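Local atomic coordinates of signal recognition particle receptor FtsY (Sulfolobus acidocaldarius, PDB entry 5L3S), a protein that serves as the receptor (docking protein) for the signal recognition particle and belongs to the SRP54-type GTPase family with a P-loop NTPase fold. Residues B[103-108]-B[189-194]. Sequence-based numbering, arbitrary orientation.
Sequences VIIFFG and IDTAGR
Ile105 lays its CG1-CD1 arm over Ile189 and Thr191: CG1 is 3.9 Å from Ile189 CB, and CD1 lies 3.8 Å from Thr191 CG2. The side chains of Ile105 and Thr191 cross at about a right angle. CG1 of Ile105 stands anti to the backbone N (chi1 -170°), which carries the arm toward Thr191, while Ala212, Val208 and Leu209 of helix 199-212 pack on the same isoleucine pair. The backbones run parallel, with 17° between the axes of strands 103-107 and 189-191, as central neighbours in the sheet of the GTPase domain. Ile189 bonds through both its backbone N and its O: N donates to Ile104 O (2.8 Å), and O accepts from Phe106 N over a longer 3.2 Å. Ile189 O also lies in the plane of the Phe106 ring, at its edge, 3.6 Å from Phe106 CD1.

Beyond Ile189 a side chain takes over the bridging. Thr191 OG1 donates to an in-plane lone pair of Phe106 O at 2.8 Å and accepts from a water. This water also donates to Ala192 O and accepts from Gly108 N and Arg194 NE, so four protein atoms hold it between the ends of the two strands. Arg194 NH1 bonds to Leu201 O; Arg194 N reaches Gly108 O only weakly, at 3.3 Å. Gly193 touches the bound phosphoaminophosphonic acid-guanylate ester, and Asp190, near the magnesium ion, bonds through OD2 to Thr115. The hydroxyl thus ties Thr191 to Phe106, while the water and a weak backbone bond couple Gly108, the probable start of the P-loop, to the DTAG segment and Arg194 beside the nucleotide.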
# COMPACT_ATOMS: atom_id res chain seq x y z
N VAL B 103 11.34 -24.44 6.29
CA VAL B 103 10.02 -23.85 6.45
C VAL B 103 10.07 -22.33 6.46
O VAL B 103 10.77 -21.73 7.27
CB VAL B 103 9.34 -24.34 7.75
CG1 VAL B 103 8.00 -23.65 7.94
CG2 VAL B 103 9.17 -25.87 7.72
N ILE B 104 9.32 -21.72 5.55
CA ILE B 104 9.26 -20.27 5.42
C ILE B 104 7.82 -19.81 5.64
O ILE B 104 6.89 -20.41 5.09
CB ILE B 104 9.68 -19.84 4.01
CG1 ILE B 104 11.03 -20.48 3.65
CG2 ILE B 104 9.72 -18.30 3.91
CD1 ILE B 104 11.54 -20.09 2.28
N ILE B 105 7.64 -18.75 6.42
CA ILE B 105 6.31 -18.18 6.62
C ILE B 105 6.33 -16.75 6.11
O ILE B 105 7.37 -16.07 6.15
CB ILE B 105 5.86 -18.27 8.10
CG1 ILE B 105 4.36 -17.90 8.26
CG2 ILE B 105 6.75 -17.42 8.98
CD1 ILE B 105 3.78 -18.33 9.62
N PHE B 106 5.17 -16.31 5.60
CA PHE B 106 5.00 -14.98 5.02
C PHE B 106 3.85 -14.31 5.77
O PHE B 106 2.80 -14.92 5.97
CB PHE B 106 4.62 -15.10 3.53
CG PHE B 106 5.67 -15.77 2.68
CD1 PHE B 106 5.86 -17.15 2.74
CD2 PHE B 106 6.46 -15.04 1.82
CE1 PHE B 106 6.82 -17.77 1.96
CE2 PHE B 106 7.44 -15.65 1.04
CZ PHE B 106 7.62 -17.01 1.11
N PHE B 107 4.07 -13.08 6.24
CA PHE B 107 2.97 -12.34 6.87
C PHE B 107 3.05 -10.84 6.57
O PHE B 107 4.03 -10.36 6.00
CB PHE B 107 2.90 -12.61 8.39
CG PHE B 107 4.21 -12.38 9.14
CD1 PHE B 107 4.58 -11.11 9.56
CD2 PHE B 107 5.03 -13.46 9.47
CE1 PHE B 107 5.78 -10.91 10.26
CE2 PHE B 107 6.22 -13.27 10.16
CZ PHE B 107 6.60 -11.99 10.55
N GLY B 108 2.02 -10.11 6.95
CA GLY B 108 2.02 -8.67 6.70
C GLY B 108 0.58 -8.19 6.68
O GLY B 108 -0.34 -9.00 6.84
N ILE B 189 4.39 -21.07 3.94
CA ILE B 189 3.14 -20.88 4.67
C ILE B 189 2.51 -19.52 4.35
O ILE B 189 3.10 -18.48 4.62
CB ILE B 189 3.37 -21.01 6.19
CG1 ILE B 189 4.00 -22.39 6.48
CG2 ILE B 189 2.06 -20.82 6.95
CD1 ILE B 189 4.51 -22.57 7.90
N ASP B 190 1.32 -19.55 3.75
CA ASP B 190 0.56 -18.31 3.52
C ASP B 190 -0.23 -18.02 4.77
O ASP B 190 -0.70 -18.94 5.43
CB ASP B 190 -0.39 -18.49 2.31
CG ASP B 190 -0.85 -17.15 1.70
OD1 ASP B 190 -0.38 -16.08 2.16
OD2 ASP B 190 -1.67 -17.18 0.76
N THR B 191 -0.41 -16.74 5.11
CA THR B 191 -1.21 -16.37 6.26
C THR B 191 -2.16 -15.25 5.88
O THR B 191 -1.91 -14.51 4.92
CB THR B 191 -0.35 -15.90 7.48
OG1 THR B 191 0.31 -14.66 7.18
CG2 THR B 191 0.68 -16.95 7.87
N ALA B 192 -3.27 -15.14 6.60
CA ALA B 192 -4.20 -14.03 6.34
C ALA B 192 -3.57 -12.66 6.62
O ALA B 192 -2.69 -12.52 7.47
CB ALA B 192 -5.47 -14.20 7.14
N GLY B 193 -4.05 -11.65 5.91
CA GLY B 193 -3.68 -10.28 6.22
C GLY B 193 -4.11 -9.96 7.63
O GLY B 193 -5.13 -10.46 8.12
N ARG B 194 -3.33 -9.13 8.31
CA ARG B 194 -3.67 -8.73 9.67
C ARG B 194 -2.99 -7.41 9.96
O ARG B 194 -1.87 -7.18 9.50
CB ARG B 194 -3.25 -9.81 10.69
CG ARG B 194 -1.73 -9.93 10.96
CD ARG B 194 -1.37 -11.30 11.58
NE ARG B 194 -1.66 -12.32 10.59
CZ ARG B 194 -2.42 -13.39 10.80
NH1 ARG B 194 -2.95 -13.64 11.99
NH2 ARG B 194 -2.63 -14.23 9.80
O HOH W 1 -0.21 -12.07 8.08